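Local coordinates for sigma-c capsid protein (Avian reovirus, PDB 2VRS) that serves as the homotrimeric fibre that attaches avian reovirus to host cells and induces apoptosis, at the interface of chains A and B. Residues are numbered along the deposited sequence; one frame, centred on the assembly and turned at random. Chains: chain A/B, Sigma-c capsid protein.

Contact 1: the interface of chains A and B. Residues chain A 66, 110, 211; chain B 66-67, 73-75.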
ATOM      1  N   PHE A  66       5.787  -2.937   3.584  1.00 17.87           N
ATOM      2  CA  PHE A  66       4.679  -2.123   3.033  1.00 16.47           C
ATOM      3  C   PHE A  66       5.140  -1.241   1.879  1.00 19.57           C
ATOM      4  O   PHE A  66       4.437  -1.105   0.857  1.00 16.40           O
ATOM      5  CB  PHE A  66       4.007  -1.269   4.115  1.00 16.59           C
ATOM      6  CG  PHE A  66       2.900  -0.388   3.571  1.00 17.82           C
ATOM      7  CD1 PHE A  66       1.776  -0.978   2.996  1.00 21.93           C
ATOM      8  CD2 PHE A  66       3.015   1.027   3.579  1.00 17.36           C
ATOM      9  CE1 PHE A  66       0.722  -0.161   2.477  1.00 18.93           C
ATOM     10  CE2 PHE A  66       1.965   1.852   3.097  1.00 19.78           C
ATOM     11  CZ  PHE A  66       0.818   1.235   2.525  1.00 17.81           C
ATOM     12  N   ARG A 110       2.657  -7.159   3.275  1.00 14.74           N
ATOM     13  CA  ARG A 110       1.966  -7.446   4.535  1.00 14.59           C
ATOM     14  C   ARG A 110       0.730  -8.394   4.386  1.00 17.51           C
ATOM     15  O   ARG A 110      -0.069  -8.523   5.310  1.00 22.41           O
ATOM     16  CB  ARG A 110       1.575  -6.157   5.268  1.00 17.81           C
ATOM     17  CG  ARG A 110       2.834  -5.355   5.693  1.00 18.92           C
ATOM     18  CD  ARG A 110       2.527  -4.258   6.720  1.00 21.82           C
ATOM     19  NE  ARG A 110       2.372  -4.909   8.000  1.00 21.14           N
ATOM     20  CZ  ARG A 110       3.390  -5.188   8.819  1.00 22.06           C
ATOM     21  NH1 ARG A 110       4.627  -4.761   8.569  1.00 20.91           N
ATOM     22  NH2 ARG A 110       3.157  -5.878   9.917  1.00 17.48           N
ATOM     23  N   THR A 211      -1.471  -8.331   7.632  1.00 16.29           N
ATOM     24  CA  THR A 211      -0.636  -8.296   8.851  1.00 16.47           C
ATOM     25  C   THR A 211      -0.163  -6.853   9.166  1.00 18.00           C
ATOM     26  O   THR A 211      -0.318  -5.934   8.364  1.00 19.37           O
ATOM     27  CB  THR A 211       0.600  -9.224   8.740  1.00 17.79           C
ATOM     28  OG1 THR A 211       1.525  -8.706   7.759  1.00 17.92           O
ATOM     29  CG2 THR A 211       0.155 -10.674   8.399  1.00 15.99           C
TER
ATOM     30  N   PHE B  66      -5.579   3.238   3.964  1.00 15.99           N
ATOM     31  CA  PHE B  66      -4.422   2.854   3.161  1.00 14.11           C
ATOM     32  C   PHE B  66      -3.172   2.719   3.992  1.00 15.87           C
ATOM     33  O   PHE B  66      -2.388   1.781   3.781  1.00 15.31           O
ATOM     34  CB  PHE B  66      -4.176   3.885   2.071  1.00 16.00           C
ATOM     35  CG  PHE B  66      -2.975   3.555   1.169  1.00 13.68           C
ATOM     36  CD1 PHE B  66      -2.954   2.360   0.419  1.00 16.63           C
ATOM     37  CD2 PHE B  66      -1.867   4.409   1.112  1.00 17.52           C
ATOM     38  CE1 PHE B  66      -1.842   2.045  -0.423  1.00 20.09           C
ATOM     39  CE2 PHE B  66      -0.768   4.091   0.286  1.00 14.77           C
ATOM     40  CZ  PHE B  66      -0.765   2.894  -0.467  1.00 19.06           C
ATOM     41  N   CYS B  67      -2.930   3.665   4.889  1.00 16.36           N
ATOM     42  CA  CYS B  67      -1.638   3.623   5.577  1.00 14.98           C
ATOM     43  C   CYS B  67      -1.712   4.247   6.968  1.00 14.88           C
ATOM     44  O   CYS B  67      -2.727   4.848   7.344  1.00 18.65           O
ATOM     45  CB  CYS B  67      -0.542   4.273   4.711  1.00 17.03           C
ATOM     46  SG  CYS B  67      -0.817   6.103   4.420  1.00 18.49           S
ATOM     47  N   LEU B  73       6.241   4.247   8.062  1.00 17.71           N
ATOM     48  CA  LEU B  73       5.010   4.271   7.290  1.00 17.72           C
ATOM     49  C   LEU B  73       4.688   2.817   6.942  1.00 18.80           C
ATOM     50  O   LEU B  73       5.472   2.111   6.276  1.00 16.93           O
ATOM     51  CB  LEU B  73       5.243   5.060   6.002  1.00 19.36           C
ATOM     52  CG  LEU B  73       4.020   5.232   5.066  1.00 20.59           C
ATOM     53  CD1 LEU B  73       2.812   5.935   5.711  1.00 17.62           C
ATOM     54  CD2 LEU B  73       4.400   5.864   3.718  1.00 22.01           C
ATOM     55  N   THR B  74       3.500   2.434   7.359  1.00 17.02           N
ATOM     56  CA  THR B  74       3.035   1.036   7.195  1.00 17.37           C
ATOM     57  C   THR B  74       1.603   0.980   6.670  1.00 16.23           C
ATOM     58  O   THR B  74       1.063   1.994   6.236  1.00 15.90           O
ATOM     59  CB  THR B  74       3.217   0.242   8.502  1.00 18.99           C
ATOM     60  OG1 THR B  74       3.000  -1.154   8.234  1.00 16.52           O
ATOM     61  CG2 THR B  74       2.274   0.722   9.621  1.00 17.71           C
ATOM     62  N   SER B  75       1.009  -0.208   6.666  1.00 15.39           N
ATOM     63  CA  SER B  75      -0.311  -0.374   6.017  1.00 14.62           C
ATOM     64  C   SER B  75      -1.484   0.164   6.874  1.00 16.86           C
ATOM     65  O   SER B  75      -1.281   0.779   7.947  1.00 19.60           O
ATOM     66  CB  SER B  75      -0.504  -1.858   5.634  1.00 14.33           C
ATOM     67  OG  SER B  75      -0.408  -2.592   6.820  1.00 22.36           O
TER
HETATM   68  O   HOH W   1      -1.870  -4.899   6.437  1.00 18.30           O
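The extended backbone of B:Thr74 and B:Ser75, in strand 73-75, runs across one face of the A:Phe66 ring. The CA of B:Ser75 lies 3.8 Å from the ring centroid of A:Phe66, a CH-pi contact. The carbonyl O of B:Thr74 sits above the rim of the same face, 3.3 Å from A:Phe66 CE2. The A:Phe66 ring reaches this strand because its CG is anti to the backbone N (chi1 178°). At the far end of the ring, CZ of A:Phe66 points at one face of the B:Phe66 ring, off its centre, 3.8 Å from CZ of B:Phe66. The two planes are 60° apart, so the rings meet edge-to-face. CB of B:Cys67 packs near CE2 and CZ of A:Phe66, obliquely from the side of the ring that B:Ser75 covers.

A polar flank adjoins this aromatic contact. CD of A:Arg110 lies 3.4 Å from OG of B:Ser75. NE of A:Arg110 donates a hydrogen bond of 2.9 Å to the backbone O of A:Thr211. The acceptor lies in the guanidinium plane, but the donor stands above the carbonyl plane. That O also holds water 1 at 2.7 Å. The water reaches OG of B:Ser75 at 2.8 Å, linking the chains. The site lies where the beta-spiral meets the C-terminal domain.

Contact 2: the interface of chains A and B. Residues chain A 50, 60-61, 73; chain B 60, 62, 72-73.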
ATOM      1  N   PRO A  50       5.584   9.507  10.364  1.00 20.47           N
ATOM      2  CA  PRO A  50       6.777   8.764  10.007  1.00 20.77           C
ATOM      3  C   PRO A  50       7.927   9.572   9.374  1.00 20.03           C
ATOM      4  O   PRO A  50       8.862   8.988   8.844  1.00 20.35           O
ATOM      5  CB  PRO A  50       6.230   7.746   8.993  1.00 20.85           C
ATOM      6  CG  PRO A  50       5.130   8.507   8.313  1.00 20.82           C
ATOM      7  CD  PRO A  50       4.571   9.472   9.290  1.00 23.17           C
ATOM      8  N   LEU A  60      11.643   9.917   5.156  1.00 21.01           N
ATOM      9  CA  LEU A  60      10.419   9.146   5.426  1.00 20.43           C
ATOM     10  C   LEU A  60      10.846   7.729   5.838  1.00 18.71           C
ATOM     11  O   LEU A  60      11.466   7.012   5.060  1.00 22.44           O
ATOM     12  CB  LEU A  60       9.562   9.085   4.154  1.00 22.87           C
ATOM     13  CG  LEU A  60       8.299   8.209   4.297  1.00 14.89           C
ATOM     14  CD1 LEU A  60       7.251   8.873   5.162  1.00 21.93           C
ATOM     15  CD2 LEU A  60       7.737   7.916   2.920  1.00 20.31           C
ATOM     16  N   ASP A  61      10.607   7.386   7.095  1.00 20.93           N
ATOM     17  CA  ASP A  61      10.837   6.047   7.616  1.00 22.18           C
ATOM     18  C   ASP A  61       9.769   5.119   7.011  1.00 14.99           C
ATOM     19  O   ASP A  61       8.556   5.436   7.065  1.00 18.71           O
ATOM     20  CB  ASP A  61      10.746   6.080   9.131  1.00 21.97           C
ATOM     21  CG  ASP A  61      11.907   6.854   9.755  1.00 25.18           C
ATOM     22  OD1 ASP A  61      13.047   6.635   9.310  1.00 28.27           O
ATOM     23  OD2 ASP A  61      11.654   7.658  10.650  1.00 29.51           O
ATOM     24  N   LEU A  73       7.948   6.956  -3.825  1.00 17.81           N
ATOM     25  CA  LEU A  73       7.395   6.023  -2.825  1.00 17.87           C
ATOM     26  C   LEU A  73       6.605   4.944  -3.574  1.00 20.58           C
ATOM     27  O   LEU A  73       5.646   5.249  -4.277  1.00 15.63           O
ATOM     28  CB  LEU A  73       6.464   6.752  -1.849  1.00 19.92           C
ATOM     29  CG  LEU A  73       5.782   5.896  -0.768  1.00 16.85           C
ATOM     30  CD1 LEU A  73       6.882   5.234   0.060  1.00 18.69           C
ATOM     31  CD2 LEU A  73       4.789   6.696   0.101  1.00 19.88           C
TER
ATOM     32  N   LEU B  60       3.187  13.905   7.693  1.00 22.25           N
ATOM     33  CA  LEU B  60       2.581  13.226   6.516  1.00 21.11           C
ATOM     34  C   LEU B  60       1.111  12.927   6.815  1.00 21.41           C
ATOM     35  O   LEU B  60       0.804  12.236   7.781  1.00 20.85           O
ATOM     36  CB  LEU B  60       3.309  11.908   6.265  1.00 17.59           C
ATOM     37  CG  LEU B  60       2.707  11.082   5.105  1.00 22.14           C
ATOM     38  CD1 LEU B  60       2.895  11.804   3.800  1.00 19.34           C
ATOM     39  CD2 LEU B  60       3.445   9.698   5.089  1.00 21.29           C
ATOM     40  N   MET B  62      -2.123  10.940   6.370  1.00 20.75           N
ATOM     41  CA  MET B  62      -2.288   9.549   5.918  1.00 20.32           C
ATOM     42  C   MET B  62      -3.766   9.160   5.850  1.00 16.75           C
ATOM     43  O   MET B  62      -4.523   9.408   6.780  1.00 19.63           O
ATOM     44  CB  MET B  62      -1.549   8.641   6.897  1.00 21.25           C
ATOM     45  CG  MET B  62      -0.012   8.788   6.832  1.00 20.53           C
ATOM     46  SD  MET B  62       0.828   7.952   8.177  1.00 21.01           S
ATOM     47  CE  MET B  62       0.535   8.989   9.634  1.00 22.06           C
ATOM     48  N   SER B  72       7.453   3.884  11.464  1.00 22.33           N
ATOM     49  CA  SER B  72       7.619   3.919  10.019  1.00 19.25           C
ATOM     50  C   SER B  72       6.246   3.892   9.339  1.00 18.76           C
ATOM     51  O   SER B  72       5.237   3.564   9.951  1.00 17.23           O
ATOM     52  CB  SER B  72       8.485   2.751   9.528  1.00 20.87           C
ATOM     53  OG  SER B  72       7.935   1.522   9.972  1.00 23.08           O
ATOM     54  N   LEU B  73       6.241   4.247   8.062  1.00 17.71           N
ATOM     55  CA  LEU B  73       5.010   4.271   7.290  1.00 17.72           C
ATOM     56  C   LEU B  73       4.688   2.817   6.942  1.00 18.80           C
ATOM     57  O   LEU B  73       5.472   2.111   6.276  1.00 16.93           O
ATOM     58  CB  LEU B  73       5.243   5.060   6.002  1.00 19.36           C
ATOM     59  CG  LEU B  73       4.020   5.232   5.066  1.00 20.59           C
ATOM     60  CD1 LEU B  73       2.812   5.935   5.711  1.00 17.62           C
ATOM     61  CD2 LEU B  73       4.400   5.864   3.718  1.00 22.01           C
TER
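A:Pro50 lays its ring atom CB over one face of the peptide joining B:Ser72 to B:Leu73, 3.6 Å from B:Leu73 N. The rim of this proline ring carries further contacts. Its CG meets CD2 of B:Leu60 at 3.8 Å, the two side chains crossing at about a right angle. Its CD faces CE of B:Met62 at 4.1 Å, and these two side chains reach toward each other. A cis peptide bond precedes A:Pro50.

The N-H of B:Leu73 donates to the backbone O of A:Asp61 at 2.8 Å. The bond is nearly straight, 163° at the hydrogen, but the donor stands above the carbonyl plane. It ties the two backbones together beside the apolar packing. CB of A:Asp61 rests against CA of B:Ser72.

Leucine methyls fill the inner side. CD2 of B:Leu73 touches CD2 of A:Leu73 at 3.7 Å and CD2 of A:Leu60 at 4.0 Å. With CG of B:Leu73 anti to the backbone N (chi1 -178°), chi2 of 59° directs CD2 toward both leucines. CD1 of A:Leu60 meets CD2 of B:Leu60 at 3.9 Å. The site belongs to the triple beta-spiral of the fibre shaft, where strands 57-60 and 73-75 of neighbouring chains bring their leucines together.

Contact 3: the interface of chains A and B. Residues chain A 33, 37; chain B 34-35, 37-38, 43.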
ATOM      1  N   ARG A  33      17.370  44.100   9.884  1.00 23.88           N
ATOM      2  CA  ARG A  33      17.591  42.846   9.143  1.00 22.16           C
ATOM      3  C   ARG A  33      17.582  41.645  10.073  1.00 25.65           C
ATOM      4  O   ARG A  33      17.094  40.557   9.716  1.00 25.02           O
ATOM      5  CB  ARG A  33      18.926  42.894   8.389  1.00 19.50           C
ATOM      6  CG  ARG A  33      18.876  43.853   7.193  1.00 18.23           C
ATOM      7  CD  ARG A  33      20.244  44.093   6.667  1.00 17.61           C
ATOM      8  NE  ARG A  33      20.734  42.973   5.878  1.00 21.50           N
ATOM      9  CZ  ARG A  33      21.990  42.865   5.448  1.00 25.13           C
ATOM     10  NH1 ARG A  33      22.888  43.824   5.707  1.00 20.68           N
ATOM     11  NH2 ARG A  33      22.359  41.815   4.730  1.00 22.02           N
ATOM     12  N   LEU A  37      15.151  38.396  10.313  1.00 29.51           N
ATOM     13  CA  LEU A  37      15.691  37.022  10.325  1.00 26.84           C
ATOM     14  C   LEU A  37      15.133  36.221  11.506  1.00 31.57           C
ATOM     15  O   LEU A  37      14.825  35.021  11.381  1.00 29.26           O
ATOM     16  CB  LEU A  37      17.236  37.001  10.330  1.00 27.02           C
ATOM     17  CG  LEU A  37      17.962  37.357   9.030  1.00 22.81           C
ATOM     18  CD1 LEU A  37      19.431  37.623   9.239  1.00 25.89           C
ATOM     19  CD2 LEU A  37      17.802  36.226   7.994  1.00 24.88           C
TER
ATOM     20  N   VAL B  34      25.271  38.593   8.318  1.00 20.76           N
ATOM     21  CA  VAL B  34      23.829  38.716   8.147  1.00 19.45           C
ATOM     22  C   VAL B  34      23.444  38.456   6.682  1.00 22.56           C
ATOM     23  O   VAL B  34      22.400  37.849   6.416  1.00 21.55           O
ATOM     24  CB  VAL B  34      23.299  40.105   8.636  1.00 22.81           C
ATOM     25  CG1 VAL B  34      21.817  40.371   8.199  1.00 19.41           C
ATOM     26  CG2 VAL B  34      23.386  40.189  10.127  1.00 16.72           C
ATOM     27  N   LYS B  35      24.272  38.918   5.746  1.00 21.50           N
ATOM     28  CA  LYS B  35      24.049  38.605   4.313  1.00 21.55           C
ATOM     29  C   LYS B  35      24.131  37.073   4.103  1.00 23.55           C
ATOM     30  O   LYS B  35      23.317  36.489   3.383  1.00 24.19           O
ATOM     31  CB  LYS B  35      25.071  39.322   3.435  1.00 25.30           C
ATOM     32  CG  LYS B  35      24.862  39.080   1.929  1.00 22.48           C
ATOM     33  CD  LYS B  35      26.092  39.462   1.133  1.00 33.35           C
ATOM     34  CE  LYS B  35      25.851  39.352  -0.372  1.00 50.78           C
ATOM     35  NZ  LYS B  35      26.068  37.968  -0.891  1.00 49.23           N
ATOM     36  N   LEU B  37      23.419  34.766   6.420  1.00 27.79           N
ATOM     37  CA  LEU B  37      22.185  34.262   7.011  1.00 24.48           C
ATOM     38  C   LEU B  37      20.981  34.452   6.096  1.00 29.67           C
ATOM     39  O   LEU B  37      20.141  33.558   5.985  1.00 26.30           O
ATOM     40  CB  LEU B  37      21.928  34.865   8.414  1.00 24.47           C
ATOM     41  CG  LEU B  37      22.881  34.398   9.524  1.00 27.84           C
ATOM     42  CD1 LEU B  37      22.738  35.318  10.755  1.00 23.66           C
ATOM     43  CD2 LEU B  37      22.518  32.939   9.900  1.00 25.02           C
ATOM     44  N   GLU B  38      20.889  35.602   5.422  1.00 24.93           N
ATOM     45  CA  GLU B  38      19.778  35.867   4.488  1.00 23.51           C
ATOM     46  C   GLU B  38      19.771  34.876   3.308  1.00 25.69           C
ATOM     47  O   GLU B  38      18.729  34.692   2.707  1.00 29.05           O
ATOM     48  CB  GLU B  38      19.845  37.315   3.968  1.00 20.67           C
ATOM     49  CG  GLU B  38      19.235  38.278   4.973  1.00 19.43           C
ATOM     50  CD  GLU B  38      19.606  39.754   4.725  1.00 21.17           C
ATOM     51  OE1 GLU B  38      20.359  40.055   3.754  1.00 23.40           O
ATOM     52  OE2 GLU B  38      19.134  40.572   5.530  1.00 23.41           O
ATOM     53  N   HIS B  43      15.281  28.812   4.487  1.00 28.96           N
ATOM     54  CA  HIS B  43      14.298  29.850   4.754  1.00 25.18           C
ATOM     55  C   HIS B  43      13.081  29.780   3.823  1.00 27.77           C
ATOM     56  O   HIS B  43      11.937  30.058   4.219  1.00 33.12           O
ATOM     57  CB  HIS B  43      14.960  31.240   4.661  1.00 23.79           C
ATOM     58  CG  HIS B  43      15.852  31.560   5.821  1.00 31.23           C
ATOM     59  ND1 HIS B  43      16.408  32.811   5.999  1.00 28.08           N
ATOM     60  CD2 HIS B  43      16.298  30.799   6.851  1.00 30.33           C
ATOM     61  CE1 HIS B  43      17.173  32.799   7.077  1.00 28.79           C
ATOM     62  NE2 HIS B  43      17.107  31.599   7.630  1.00 30.02           N
TER
HETATM   63  O   HOH W   2      16.912  40.341   6.907  1.00 27.39           O
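A:Arg33 bends at chi3 (77°), which turns its guanidinium side-on toward B:Glu38. B:Glu38 is extended beyond CG (chi2 164°) and carries its carboxylate across to meet it. The two side chains cross at about a right angle, and their flat groups are 42° apart. NE of A:Arg33 donates to OE2 of B:Glu38 at 2.9 Å, on the syn side. NH2 of A:Arg33 donates to OE1 of B:Glu38 at 2.8 Å, from above the carboxylate plane. Both bonds run close to the guanidinium plane. Together they form a two-point salt bridge that should fix the rotation of both groups.

CG1 of B:Val34 sits over one guanidinium face of A:Arg33, toward its rim, 3.7 Å from CZ. The salt bridge thus borders the apolar core. A:Leu37 points CD1 into that core. Its CD1 meets CG1 of B:Val34 and CB of B:Leu37, each at 3.8 Å. Its CD2 turns the other way, to CE1 of B:His43 at 3.6 Å and to the CG methylene of B:Glu38.

The site lies at the C-terminal end of helix 8-38 of both chains, in the alpha-helical triple coiled coil, with B:His43 joining from the 3-10 helix 41-44 that follows. The spacing of B:Val34 and B:Leu37 suits core positions, and the pair A:Arg33 and B:Glu38 probably flanks them as g and e' residues. Water 2 adds a link: it lies 2.8 Å from the backbone O of A:Arg33 and 2.6 Å from OE2 of B:Glu38.

Contacts 1 and 2 are neighbours, with C-alpha centres about 10 Å apart. They share B:Leu73, and strand 73-75 serves both. Contact 3 is remote, its centre about 32 Å from that of contact 2 and about 42 Å from that of contact 1. The order along the fibre is therefore coiled coil, beta-spiral, then the junction with the C-terminal domain. The same two chains stay paired through this change from helix to strand. As the protein is a homotrimer, each contact recurs between successive chains, so the trimer is held at several levels along its length.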